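Local structure of split-Soret cytochrome c (1H21) at residues Y34-W38 against P126-G132; A92-F96 against M108-F113; Q131-L137 against K165-R170; Q203-C209 against I226-T230. The protein is a dimeric electron-transport cytochrome that carries two heme c groups and an iron-sulfur cluster per subunit and may take part in sulfate reduction. All coordinates share one frame. Residue numbers count along the deposited sequence, not the author numbering.

Interaction 1: Y34-W38 against P126-G132; sequences YDGYW and PGDAAQG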
loop_
_atom_site.group_PDB
_atom_site.type_symbol
_atom_site.label_atom_id
_atom_site.label_comp_id
_atom_site.label_asym_id
_atom_site.label_seq_id
_atom_site.Cartn_x
_atom_site.Cartn_y
_atom_site.Cartn_z
ATOM N N TYR A 34 -4.215 -1.579 18.791
ATOM C CA TYR A 34 -4.183 -0.221 19.335
ATOM C C TYR A 34 -2.874 0.007 20.107
ATOM O O TYR A 34 -2.230 1.056 19.970
ATOM C CB TYR A 34 -5.398 0.016 20.237
ATOM C CG TYR A 34 -5.409 1.360 20.955
ATOM C CD1 TYR A 34 -6.054 2.465 20.410
ATOM C CD2 TYR A 34 -4.746 1.528 22.173
ATOM C CE1 TYR A 34 -6.034 3.704 21.056
ATOM C CE2 TYR A 34 -4.717 2.751 22.813
ATOM C CZ TYR A 34 -5.359 3.836 22.249
ATOM O OH TYR A 34 -5.283 5.057 22.872
ATOM N N ASP A 35 -2.465 -0.984 20.895
ATOM C CA ASP A 35 -1.224 -0.882 21.672
ATOM C C ASP A 35 -0.012 -0.902 20.745
ATOM O O ASP A 35 0.929 -0.111 20.885
ATOM C CB ASP A 35 -1.118 -2.040 22.683
ATOM C CG ASP A 35 -2.158 -1.949 23.804
ATOM O OD1 ASP A 35 -2.830 -0.896 23.944
ATOM O OD2 ASP A 35 -2.304 -2.942 24.558
ATOM N N GLY A 36 -0.067 -1.800 19.772
ATOM C CA GLY A 36 1.013 -1.935 18.819
ATOM C C GLY A 36 1.267 -0.645 18.076
ATOM O O GLY A 36 2.425 -0.294 17.839
ATOM N N TYR A 37 0.185 0.085 17.780
ATOM C CA TYR A 37 0.243 1.350 17.050
ATOM C C TYR A 37 1.201 2.355 17.702
ATOM O O TYR A 37 1.994 3.028 17.006
ATOM C CB TYR A 37 -1.178 1.942 16.908
ATOM C CG TYR A 37 -1.234 3.395 16.430
ATOM C CD1 TYR A 37 -1.247 3.714 15.065
ATOM C CD2 TYR A 37 -1.196 4.458 17.348
ATOM C CE1 TYR A 37 -1.206 5.060 14.630
ATOM C CE2 TYR A 37 -1.154 5.784 16.928
ATOM C CZ TYR A 37 -1.155 6.082 15.575
ATOM O OH TYR A 37 -1.071 7.399 15.182
ATOM N N TRP A 38 1.141 2.449 19.029
ATOM C CA TRP A 38 1.986 3.378 19.760
ATOM C C TRP A 38 3.402 2.850 19.981
ATOM O O TRP A 38 4.346 3.626 20.050
ATOM C CB TRP A 38 1.348 3.710 21.103
ATOM C CG TRP A 38 -0.050 4.185 21.001
ATOM C CD1 TRP A 38 -1.169 3.434 21.150
ATOM C CD2 TRP A 38 -0.489 5.520 20.720
ATOM N NE1 TRP A 38 -2.288 4.213 20.977
ATOM C CE2 TRP A 38 -1.900 5.500 20.712
ATOM C CE3 TRP A 38 0.169 6.730 20.465
ATOM C CZ2 TRP A 38 -2.671 6.647 20.457
ATOM C CZ3 TRP A 38 -0.603 7.879 20.205
ATOM C CH2 TRP A 38 -2.005 7.820 20.203
ATOM N N PRO A 126 -10.273 3.044 23.780
ATOM C CA PRO A 126 -9.370 2.386 24.743
ATOM C C PRO A 126 -9.686 2.732 26.190
ATOM O O PRO A 126 -9.108 2.147 27.133
ATOM C CB PRO A 126 -8.003 2.938 24.346
ATOM C CG PRO A 126 -8.357 4.397 24.040
ATOM C CD PRO A 126 -9.673 4.287 23.250
ATOM N N GLY A 127 -10.624 3.667 26.368
ATOM C CA GLY A 127 -10.980 4.114 27.693
ATOM C C GLY A 127 -9.819 4.953 28.185
ATOM O O GLY A 127 -9.379 5.876 27.497
ATOM N N ASP A 128 -9.272 4.598 29.341
ATOM C CA ASP A 128 -8.144 5.332 29.885
ATOM C C ASP A 128 -6.796 4.740 29.488
ATOM O O ASP A 128 -5.743 5.226 29.912
ATOM C CB ASP A 128 -8.287 5.445 31.399
ATOM C CG ASP A 128 -9.525 6.244 31.803
ATOM O OD1 ASP A 128 -9.521 7.477 31.614
ATOM O OD2 ASP A 128 -10.509 5.635 32.276
ATOM N N ALA A 129 -6.827 3.683 28.680
ATOM C CA ALA A 129 -5.589 3.072 28.196
ATOM C C ALA A 129 -5.135 3.962 27.036
ATOM O O ALA A 129 -4.158 3.649 26.337
ATOM C CB ALA A 129 -5.845 1.637 27.714
ATOM N N ALA A 130 -5.879 5.055 26.827
ATOM C CA ALA A 130 -5.611 6.015 25.766
ATOM C C ALA A 130 -4.211 6.562 25.916
ATOM O O ALA A 130 -3.863 7.114 26.964
ATOM C CB ALA A 130 -6.614 7.144 25.818
ATOM N N GLN A 131 -3.400 6.403 24.874
ATOM C CA GLN A 131 -2.034 6.903 24.914
ATOM C C GLN A 131 -1.858 8.262 24.256
ATOM O O GLN A 131 -0.794 8.875 24.396
ATOM C CB GLN A 131 -1.069 5.884 24.320
ATOM C CG GLN A 131 -1.058 4.560 25.071
ATOM C CD GLN A 131 0.054 3.661 24.607
ATOM O OE1 GLN A 131 -0.181 2.473 24.319
ATOM N NE2 GLN A 131 1.290 4.217 24.526
ATOM N N GLY A 132 -2.870 8.709 23.509
ATOM C CA GLY A 132 -2.808 10.009 22.855
ATOM C C GLY A 132 -3.651 11.012 23.608
ATOM O O GLY A 132 -3.110 11.882 24.289
#
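Tyr34 reaches from helix 26-38 to the loop 126-132. Its chi1 is t, and the ring extends across to the loop backbone. Pro126 CB sits over one face of this ring, 3.8 Å from its centroid, a CH-pi contact. At the ring edge, Gln131 N donates a hydrogen bond to Tyr34 OH (3.1 Å). The Asp35 CA-to-CB bond points sideways, and OD1 comes within 4.3 Å of Gln131 OE1, a contact of two oxygens and not a hydrogen bond. Asp35 also packs on Phe10 of the second subunit. One turn on from Tyr34, Trp38 again faces the loop. Gln131 CB lies almost straight above its five-membered ring, 3.6 Å from the centroid, a second CH-pi contact. Trp38 CH2 comes 3.5 Å from Gly132 CA, and a side chain at Gly132 would clash there. This is surface packing of an irregular loop on a helix end. Tyr34 OH accepts from Gln131 N and still bonds the Glu169 carboxylate, so one hydroxyl links helix 26-38, the loop and helix 165-192.

Interaction 2: A92-F96 against M108-F113; sequences AAATF and MVNELF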
loop_
_atom_site.group_PDB
_atom_site.type_symbol
_atom_site.label_atom_id
_atom_site.label_comp_id
_atom_site.label_asym_id
_atom_site.label_seq_id
_atom_site.Cartn_x
_atom_site.Cartn_y
_atom_site.Cartn_z
ATOM N N ALA A 92 -3.452 -5.611 7.899
ATOM C CA ALA A 92 -4.452 -6.649 8.106
ATOM C C ALA A 92 -4.621 -7.534 6.886
ATOM O O ALA A 92 -4.609 -8.752 7.003
ATOM C CB ALA A 92 -5.793 -6.032 8.509
ATOM N N ALA A 93 -4.729 -6.942 5.704
ATOM C CA ALA A 93 -4.919 -7.748 4.511
ATOM C C ALA A 93 -3.700 -8.589 4.151
ATOM O O ALA A 93 -3.825 -9.639 3.538
ATOM C CB ALA A 93 -5.303 -6.867 3.350
ATOM N N ALA A 94 -2.518 -8.120 4.535
ATOM C CA ALA A 94 -1.281 -8.813 4.200
ATOM C C ALA A 94 -1.208 -10.159 4.858
ATOM O O ALA A 94 -0.644 -11.103 4.284
ATOM C CB ALA A 94 -0.075 -7.984 4.598
ATOM N N THR A 95 -1.761 -10.237 6.069
ATOM C CA THR A 95 -1.765 -11.481 6.838
ATOM C C THR A 95 -2.508 -12.591 6.087
ATOM O O THR A 95 -2.096 -13.752 6.116
ATOM C CB THR A 95 -2.392 -11.309 8.259
ATOM O OG1 THR A 95 -3.796 -11.066 8.151
ATOM C CG2 THR A 95 -1.779 -10.157 8.988
ATOM N N PHE A 96 -3.544 -12.217 5.345
ATOM C CA PHE A 96 -4.326 -13.201 4.607
ATOM C C PHE A 96 -3.456 -13.951 3.610
ATOM O O PHE A 96 -3.710 -15.138 3.312
ATOM C CB PHE A 96 -5.479 -12.549 3.837
ATOM C CG PHE A 96 -6.387 -11.720 4.675
ATOM C CD1 PHE A 96 -6.293 -11.731 6.074
ATOM C CD2 PHE A 96 -7.353 -10.922 4.060
ATOM C CE1 PHE A 96 -7.144 -10.975 6.849
ATOM C CE2 PHE A 96 -8.219 -10.153 4.825
ATOM C CZ PHE A 96 -8.115 -10.179 6.225
ATOM N N MET A 108 -12.075 -11.639 0.610
ATOM C CA MET A 108 -11.769 -11.268 1.997
ATOM C C MET A 108 -11.355 -9.784 2.065
ATOM O O MET A 108 -11.833 -9.033 2.902
ATOM C CB MET A 108 -10.642 -12.151 2.563
ATOM C CG MET A 108 -10.933 -13.660 2.579
ATOM S SD MET A 108 -9.536 -14.633 3.275
ATOM C CE MET A 108 -9.452 -13.984 4.904
ATOM N N VAL A 109 -10.454 -9.370 1.183
ATOM C CA VAL A 109 -10.002 -7.986 1.146
ATOM C C VAL A 109 -11.150 -7.085 0.664
ATOM O O VAL A 109 -11.271 -5.934 1.100
ATOM C CB VAL A 109 -8.780 -7.841 0.205
ATOM C CG1 VAL A 109 -8.417 -6.372 -0.024
ATOM C CG2 VAL A 109 -7.615 -8.602 0.789
ATOM N N ASN A 110 -12.005 -7.609 -0.211
ATOM C CA ASN A 110 -13.127 -6.825 -0.707
ATOM C C ASN A 110 -14.043 -6.446 0.444
ATOM O O ASN A 110 -14.531 -5.316 0.512
ATOM C CB ASN A 110 -13.928 -7.592 -1.761
ATOM C CG ASN A 110 -13.266 -7.575 -3.127
ATOM O OD1 ASN A 110 -12.300 -6.849 -3.360
ATOM N ND2 ASN A 110 -13.791 -8.374 -4.046
ATOM N N GLU A 111 -14.272 -7.394 1.349
ATOM C CA GLU A 111 -15.127 -7.137 2.499
ATOM C C GLU A 111 -14.452 -6.155 3.455
ATOM O O GLU A 111 -15.069 -5.186 3.914
ATOM C CB GLU A 111 -15.476 -8.445 3.231
ATOM C CG GLU A 111 -15.894 -8.224 4.676
ATOM C CD GLU A 111 -16.969 -9.159 5.157
ATOM O OE1 GLU A 111 -17.522 -9.928 4.345
ATOM O OE2 GLU A 111 -17.274 -9.100 6.372
ATOM N N LEU A 112 -13.186 -6.408 3.762
ATOM C CA LEU A 112 -12.431 -5.536 4.648
ATOM C C LEU A 112 -12.400 -4.099 4.110
ATOM O O LEU A 112 -12.739 -3.164 4.836
ATOM C CB LEU A 112 -11.017 -6.086 4.813
ATOM C CG LEU A 112 -10.091 -5.293 5.714
ATOM C CD1 LEU A 112 -10.717 -5.161 7.104
ATOM C CD2 LEU A 112 -8.735 -5.998 5.745
ATOM N N PHE A 113 -12.061 -3.940 2.829
ATOM C CA PHE A 113 -11.983 -2.625 2.184
ATOM C C PHE A 113 -13.335 -1.905 1.972
ATOM O O PHE A 113 -13.437 -0.714 2.258
ATOM C CB PHE A 113 -11.196 -2.713 0.869
ATOM C CG PHE A 113 -9.702 -2.874 1.051
ATOM C CD1 PHE A 113 -9.161 -3.262 2.280
ATOM C CD2 PHE A 113 -8.838 -2.651 -0.009
ATOM C CE1 PHE A 113 -7.788 -3.425 2.448
ATOM C CE2 PHE A 113 -7.460 -2.811 0.149
ATOM C CZ PHE A 113 -6.940 -3.201 1.382
#
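Two consecutive helices pack here as an antiparallel hairpin. The axes of 92-96 and 108-113 pass 10.4 Å apart, with 168° between their directions. Small residues form the hollow. Ala92 and Ala93 offer only methyl groups, and Leu112 CD2 projects against them, 4.0 Å from Ala92 CB and 4.3 Å from Ala93 CB. Ala93 also meets Val109, its nearest partner by CA distance (6.1 Å), with CB 3.9 Å from Val109 CG2. The Phe113 ring closes on the same alanine, with CE1 4.3 Å from Ala93 CB. Phe96 is the large bump on the first helix. Its ring lies against Met108, Val109 and Leu112. Met108 CE sits over one face, 3.8 Å from the ring centroid, and Met108 SD is 4.8 Å from that centroid, a Met-aromatic contact. The interface is purely apolar. Helix 165-192 packs against Ala92, Phe96 and Leu112, helix 44-60 lies against Thr95, and Trp82 of the second subunit meets Phe113 edge-to-face.

Interaction 3: Q131-L137 against K165-R170; sequences QGVKGDL and KQRSER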
loop_
_atom_site.group_PDB
_atom_site.type_symbol
_atom_site.label_atom_id
_atom_site.label_comp_id
_atom_site.label_asym_id
_atom_site.label_seq_id
_atom_site.Cartn_x
_atom_site.Cartn_y
_atom_site.Cartn_z
ATOM N N GLN A 131 -3.400 6.403 24.874
ATOM C CA GLN A 131 -2.034 6.903 24.914
ATOM C C GLN A 131 -1.858 8.262 24.256
ATOM O O GLN A 131 -0.794 8.875 24.396
ATOM C CB GLN A 131 -1.069 5.884 24.320
ATOM C CG GLN A 131 -1.058 4.560 25.071
ATOM C CD GLN A 131 0.054 3.661 24.607
ATOM O OE1 GLN A 131 -0.181 2.473 24.319
ATOM N NE2 GLN A 131 1.290 4.217 24.526
ATOM N N GLY A 132 -2.870 8.709 23.509
ATOM C CA GLY A 132 -2.808 10.009 22.855
ATOM C C GLY A 132 -3.651 11.012 23.608
ATOM O O GLY A 132 -3.110 11.882 24.289
ATOM N N VAL A 133 -4.965 10.943 23.414
ATOM C CA VAL A 133 -5.914 11.803 24.113
ATOM C C VAL A 133 -7.086 10.932 24.585
ATOM O O VAL A 133 -7.607 10.092 23.830
ATOM C CB VAL A 133 -6.447 12.956 23.235
ATOM C CG1 VAL A 133 -5.316 13.772 22.684
ATOM C CG2 VAL A 133 -7.376 12.431 22.130
ATOM N N LYS A 134 -7.444 11.086 25.856
ATOM C CA LYS A 134 -8.527 10.318 26.441
ATOM C C LYS A 134 -9.819 10.968 25.996
ATOM O O LYS A 134 -9.835 12.181 25.739
ATOM C CB LYS A 134 -8.414 10.359 27.966
ATOM C CG LYS A 134 -8.101 9.005 28.619
ATOM C CD LYS A 134 -7.522 9.215 30.022
ATOM C CE LYS A 134 -6.109 9.786 29.981
ATOM N NZ LYS A 134 -5.783 10.471 31.287
ATOM N N GLY A 135 -10.871 10.170 25.812
ATOM C CA GLY A 135 -12.127 10.788 25.435
ATOM C C GLY A 135 -13.001 10.237 24.338
ATOM O O GLY A 135 -13.118 9.012 24.154
ATOM N N ASP A 136 -13.618 11.175 23.623
ATOM C CA ASP A 136 -14.535 10.893 22.531
ATOM C C ASP A 136 -13.997 11.510 21.271
ATOM O O ASP A 136 -13.340 12.551 21.328
ATOM C CB ASP A 136 -15.890 11.540 22.810
ATOM C CG ASP A 136 -16.893 10.566 23.380
ATOM O OD1 ASP A 136 -16.756 10.209 24.569
ATOM O OD2 ASP A 136 -17.809 10.148 22.636
ATOM N N LEU A 137 -14.274 10.878 20.136
ATOM C CA LEU A 137 -13.826 11.402 18.846
ATOM C C LEU A 137 -14.965 11.342 17.836
ATOM O O LEU A 137 -15.807 10.441 17.896
ATOM C CB LEU A 137 -12.597 10.643 18.322
ATOM C CG LEU A 137 -11.277 10.955 19.036
ATOM C CD1 LEU A 137 -10.195 9.943 18.675
ATOM C CD2 LEU A 137 -10.833 12.382 18.715
ATOM N N LYS A 165 -3.056 15.823 18.494
ATOM C CA LYS A 165 -2.953 14.560 19.236
ATOM C C LYS A 165 -4.198 13.738 18.954
ATOM O O LYS A 165 -4.197 12.509 19.056
ATOM C CB LYS A 165 -2.838 14.816 20.733
ATOM C CG LYS A 165 -1.441 15.176 21.175
ATOM C CD LYS A 165 -1.180 14.662 22.584
ATOM C CE LYS A 165 0.254 14.937 23.014
ATOM N NZ LYS A 165 0.618 14.158 24.232
ATOM N N GLN A 166 -5.262 14.438 18.589
ATOM C CA GLN A 166 -6.524 13.805 18.274
ATOM C C GLN A 166 -6.467 12.940 17.048
ATOM O O GLN A 166 -6.969 11.831 17.062
ATOM C CB GLN A 166 -7.610 14.859 18.071
ATOM C CG GLN A 166 -8.225 15.432 19.323
ATOM C CD GLN A 166 -8.655 16.833 19.085
ATOM O OE1 GLN A 166 -7.809 17.726 18.949
ATOM N NE2 GLN A 166 -9.958 17.048 18.947
ATOM N N ARG A 167 -5.867 13.436 15.975
ATOM C CA ARG A 167 -5.849 12.628 14.771
ATOM C C ARG A 167 -4.907 11.437 14.890
ATOM O O ARG A 167 -5.126 10.399 14.253
ATOM C CB ARG A 167 -5.667 13.472 13.494
ATOM C CG ARG A 167 -4.270 13.686 13.033
ATOM C CD ARG A 167 -3.797 12.628 12.040
ATOM N NE ARG A 167 -2.391 12.343 12.319
ATOM C CZ ARG A 167 -1.839 11.135 12.283
ATOM N NH1 ARG A 167 -2.566 10.070 11.941
ATOM N NH2 ARG A 167 -0.605 10.973 12.728
ATOM N N SER A 168 -3.879 11.557 15.724
ATOM C CA SER A 168 -2.984 10.433 15.926
ATOM C C SER A 168 -3.706 9.444 16.863
ATOM O O SER A 168 -3.463 8.244 16.812
ATOM C CB SER A 168 -1.649 10.881 16.508
ATOM O OG SER A 168 -1.761 11.217 17.873
ATOM N N GLU A 169 -4.596 9.958 17.714
ATOM C CA GLU A 169 -5.380 9.106 18.602
ATOM C C GLU A 169 -6.370 8.395 17.687
ATOM O O GLU A 169 -6.553 7.185 17.769
ATOM C CB GLU A 169 -6.131 9.948 19.639
ATOM C CG GLU A 169 -7.044 9.152 20.583
ATOM C CD GLU A 169 -6.301 8.173 21.494
ATOM O OE1 GLU A 169 -5.231 8.517 22.026
ATOM O OE2 GLU A 169 -6.820 7.054 21.706
ATOM N N ARG A 170 -6.970 9.149 16.774
ATOM C CA ARG A 170 -7.926 8.606 15.815
ATOM C C ARG A 170 -7.324 7.472 14.990
ATOM O O ARG A 170 -7.931 6.406 14.877
ATOM C CB ARG A 170 -8.420 9.693 14.854
ATOM C CG ARG A 170 -9.320 9.172 13.730
ATOM C CD ARG A 170 -9.209 10.065 12.516
ATOM N NE ARG A 170 -10.007 9.633 11.370
ATOM C CZ ARG A 170 -9.480 9.202 10.224
ATOM N NH1 ARG A 170 -8.154 9.130 10.075
ATOM N NH2 ARG A 170 -10.276 8.886 9.206
#
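Glu169 is the main acceptor in this contact. Its OE1 takes two backbone NH groups of the loop: Val133 N at 2.8 Å, and Gly132 N also at 2.8 Å but with a bent, weak geometry. The other oxygen, OE2, is used elsewhere, in a hydrogen bond with Tyr34 OH and a salt bridge with Arg173. The carboxylate thus serves a loop, helix 26-38 and its own helix. Val133 O and Gly135 O each take a weak hydrogen bond from Arg173. Gly132 lies close to Glu169, with 5.1 Å between their CA atoms, and a side chain there would clash with OE1. The loop that joins helix 102-118 to helix 147-158 is here laid across the first turns of helix 165-192, within an all-helical fold. Ser168 OG donates to Lys165 O (3.0 Å), one turn back along the helix. That carbonyl also accepts Glu169 N at 2.9 Å. Gln166 OE1 bonds Ser164, and Arg170 NH2 bonds Ser150. Carbon packing makes up much of the rest. Val133 CG1 lies 3.3 Å from Lys165 CB, and Val133 CG2 lies 3.6 Å from Glu169 CG. Leu137 points toward the helix, with CD1 3.8 Å from Glu169 CG and also 3.8 Å from the backbone Arg170 N. The next residue along this helix, Cys171, is an inferred ligand of the iron-sulfur cluster.

Interaction 4: Q203-C209 against I226-T230; sequences QASVSSC and IMDCT. With HEC (heme c), chain F.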
loop_
_atom_site.group_PDB
_atom_site.type_symbol
_atom_site.label_atom_id
_atom_site.label_comp_id
_atom_site.label_asym_id
_atom_site.label_seq_id
_atom_site.Cartn_x
_atom_site.Cartn_y
_atom_site.Cartn_z
ATOM N N GLN A 203 -19.503 -1.838 -4.943
ATOM C CA GLN A 203 -19.933 -0.452 -4.848
ATOM C C GLN A 203 -20.750 -0.073 -6.081
ATOM O O GLN A 203 -20.503 -0.563 -7.185
ATOM C CB GLN A 203 -18.735 0.503 -4.707
ATOM C CG GLN A 203 -17.815 0.228 -3.545
ATOM C CD GLN A 203 -16.573 -0.508 -3.985
ATOM O OE1 GLN A 203 -16.643 -1.466 -4.728
ATOM N NE2 GLN A 203 -15.436 -0.077 -3.522
ATOM N N ALA A 204 -21.698 0.833 -5.886
ATOM C CA ALA A 204 -22.574 1.290 -6.955
ATOM C C ALA A 204 -21.817 1.862 -8.130
ATOM O O ALA A 204 -21.983 1.417 -9.265
ATOM C CB ALA A 204 -23.541 2.328 -6.419
ATOM N N SER A 205 -20.989 2.863 -7.854
ATOM C CA SER A 205 -20.208 3.515 -8.902
ATOM C C SER A 205 -19.289 2.524 -9.618
ATOM O O SER A 205 -19.242 2.504 -10.853
ATOM C CB SER A 205 -19.407 4.679 -8.319
ATOM O OG SER A 205 -18.449 4.198 -7.408
ATOM N N VAL A 206 -18.613 1.668 -8.848
ATOM C CA VAL A 206 -17.710 0.674 -9.423
ATOM C C VAL A 206 -18.432 -0.204 -10.435
ATOM O O VAL A 206 -17.936 -0.427 -11.545
ATOM C CB VAL A 206 -17.076 -0.199 -8.341
ATOM C CG1 VAL A 206 -16.088 -1.160 -8.969
ATOM C CG2 VAL A 206 -16.388 0.668 -7.309
ATOM N N SER A 207 -19.615 -0.672 -10.064
ATOM C CA SER A 207 -20.393 -1.508 -10.955
ATOM C C SER A 207 -20.859 -0.780 -12.202
ATOM O O SER A 207 -20.661 -1.287 -13.302
ATOM C CB SER A 207 -21.592 -2.111 -10.232
ATOM O OG SER A 207 -21.168 -2.842 -9.096
ATOM N N SER A 208 -21.429 0.417 -12.061
ATOM C CA SER A 208 -21.933 1.141 -13.238
ATOM C C SER A 208 -20.851 1.704 -14.152
ATOM O O SER A 208 -20.931 1.578 -15.368
ATOM C CB SER A 208 -22.961 2.222 -12.847
ATOM O OG SER A 208 -22.419 3.201 -11.985
ATOM N N CYS A 209 -19.852 2.353 -13.571
ATOM C CA CYS A 209 -18.758 2.895 -14.368
ATOM C C CYS A 209 -18.029 1.695 -14.969
ATOM O O CYS A 209 -17.658 1.715 -16.149
ATOM C CB CYS A 209 -17.789 3.686 -13.488
ATOM S SG CYS A 209 -18.523 5.041 -12.539
ATOM N N ILE A 226 -10.648 -0.981 -7.911
ATOM C CA ILE A 226 -12.047 -1.020 -7.541
ATOM C C ILE A 226 -12.376 -0.179 -6.322
ATOM O O ILE A 226 -13.231 -0.532 -5.513
ATOM C CB ILE A 226 -12.567 -2.453 -7.419
ATOM C CG1 ILE A 226 -11.649 -3.276 -6.521
ATOM C CG2 ILE A 226 -12.704 -3.071 -8.821
ATOM C CD1 ILE A 226 -12.030 -4.750 -6.465
ATOM N N MET A 227 -11.656 0.929 -6.186
ATOM C CA MET A 227 -11.917 1.867 -5.113
ATOM C C MET A 227 -13.201 2.568 -5.568
ATOM O O MET A 227 -13.472 2.639 -6.778
ATOM C CB MET A 227 -10.815 2.916 -5.040
ATOM C CG MET A 227 -9.586 2.491 -4.315
ATOM S SD MET A 227 -8.460 3.840 -4.271
ATOM C CE MET A 227 -7.866 3.745 -6.040
ATOM N N ASP A 228 -13.999 3.061 -4.628
ATOM C CA ASP A 228 -15.207 3.758 -5.022
ATOM C C ASP A 228 -14.799 4.981 -5.835
ATOM O O ASP A 228 -13.920 5.754 -5.423
ATOM C CB ASP A 228 -16.032 4.172 -3.822
ATOM C CG ASP A 228 -17.346 4.747 -4.238
ATOM O OD1 ASP A 228 -18.042 4.090 -5.028
ATOM O OD2 ASP A 228 -17.664 5.877 -3.851
ATOM N N CYS A 229 -15.413 5.140 -7.001
ATOM C CA CYS A 229 -15.074 6.232 -7.903
ATOM C C CYS A 229 -15.563 7.623 -7.515
ATOM O O CYS A 229 -14.994 8.621 -7.950
ATOM C CB CYS A 229 -15.587 5.899 -9.284
ATOM S SG CYS A 229 -15.486 4.154 -9.638
ATOM N N THR A 230 -16.557 7.689 -6.637
ATOM C CA THR A 230 -17.178 8.936 -6.232
ATOM C C THR A 230 -16.304 10.123 -5.781
ATOM O O THR A 230 -16.431 11.244 -6.303
ATOM C CB THR A 230 -18.261 8.648 -5.138
ATOM O OG1 THR A 230 -19.223 7.711 -5.652
ATOM C CG2 THR A 230 -18.983 9.943 -4.709
HETATM FE FE HEC F . -10.029 7.141 -11.806
HETATM C CHA HEC F . -7.966 8.206 -14.299
HETATM C CHB HEC F . -12.063 5.683 -14.024
HETATM C CHC HEC F . -11.539 5.633 -9.311
HETATM C CHD HEC F . -8.556 9.350 -9.647
HETATM N NA HEC F . -9.973 6.899 -13.726
HETATM C C1A HEC F . -9.004 7.319 -14.622
HETATM C C2A HEC F . -9.301 6.845 -15.983
HETATM C C3A HEC F . -10.461 6.178 -15.877
HETATM C C4A HEC F . -10.883 6.244 -14.504
HETATM C CMA HEC F . -11.212 5.534 -17.039
HETATM C CAA HEC F . -8.581 7.111 -17.328
HETATM C CBA HEC F . -8.889 8.409 -18.103
HETATM C CGA HEC F . -8.123 9.617 -17.603
HETATM O O1A HEC F . -8.769 10.659 -17.368
HETATM O O2A HEC F . -6.886 9.522 -17.453
HETATM N NB HEC F . -11.498 5.922 -11.703
HETATM C C1B HEC F . -12.337 5.523 -12.697
HETATM C C2B HEC F . -13.326 4.631 -12.243
HETATM C C3B HEC F . -13.098 4.418 -10.899
HETATM C C4B HEC F . -11.945 5.282 -10.590
HETATM C CMB HEC F . -14.345 4.021 -13.183
HETATM C CAB HEC F . -13.792 3.602 -9.976
HETATM C CBB HEC F . -13.607 2.183 -9.843
HETATM N NC HEC F . -10.023 7.370 -9.882
HETATM C C1C HEC F . -10.708 6.641 -8.965
HETATM C C2C HEC F . -10.476 7.146 -7.642
HETATM C C3C HEC F . -9.628 8.223 -7.757
HETATM C C4C HEC F . -9.365 8.349 -9.132
HETATM C CMC HEC F . -11.063 6.586 -6.333
HETATM C CAC HEC F . -9.095 9.048 -6.779
HETATM C CBC HEC F . -8.166 8.549 -5.769
HETATM N ND HEC F . -8.594 8.500 -11.936
HETATM C C1D HEC F . -8.198 9.438 -10.978
HETATM C C2D HEC F . -7.235 10.411 -11.542
HETATM C C3D HEC F . -6.967 9.998 -12.815
HETATM C C4D HEC F . -7.811 8.810 -13.063
HETATM C CMD HEC F . -6.683 11.647 -10.881
HETATM C CAD HEC F . -5.950 10.598 -13.795
HETATM C CBD HEC F . -6.548 11.543 -14.837
HETATM C CGD HEC F . -5.506 12.059 -15.796
HETATM O O1D HEC F . -5.248 11.359 -16.781
HETATM O O2D HEC F . -4.898 13.126 -15.553
#
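Both segments belong to heme c attachment sites. Cys209 begins the CxxCH motif of one heme, and Cys229 begins that of the other. Helix 204-213, which carries the first motif, packs on the loop 226-230, which carries Cys229. Ser205 takes a p rotamer that puts OG against the loop. It donates a very short bond to Asp228 OD1 (2.4 Å) and accepts Cys229 N (3.2 Å). Asp228 is t, so its carboxylate reaches Ser205, and OD2 takes a weak bond from Thr230 OG1 (3.0 Å). Gln203, the N-cap residue, bends at chi2 (100°), which brings NE2 to Ile226 O at 3.0 Å. NE2 also bonds Glu117 on helix 102-118. The t rotamer of Val206 sets its methyls on the loop, with CG1 3.9 Å from Ile226 CG2 and CG2 3.6 Å from Met227 O. The Cys209 sulfur is linked to the first heme. Its SG lies 4.3 Å from Cys229 SG, so the two heme linkages are neighbours. Cys229 bonds its own heme through SG to CAB at 1.8 Å.

How the interactions relate
Interactions 2 and 4 are buried, interaction 3 is partly buried and interaction 1 lies at the surface. Interactions 1 and 3 share Gln131 and Gly132, and both place the loop 126-137 against a helix. They are joined through the Glu169 carboxylate. Interaction 1 relies more on aromatic rings, interaction 3 on a charged acceptor for loop NH groups. Interaction 2 is helix on helix and wholly apolar, near the centre of the chain. Interaction 4, on the opposite side of the chain's centre from interaction 1, combines polar bonds with covalent heme attachment. It touches interaction 2 where Ile226 CD1 packs 3.8 Å from Asn110 OD1. All four reach the second subunit, interaction 3 through Arg167.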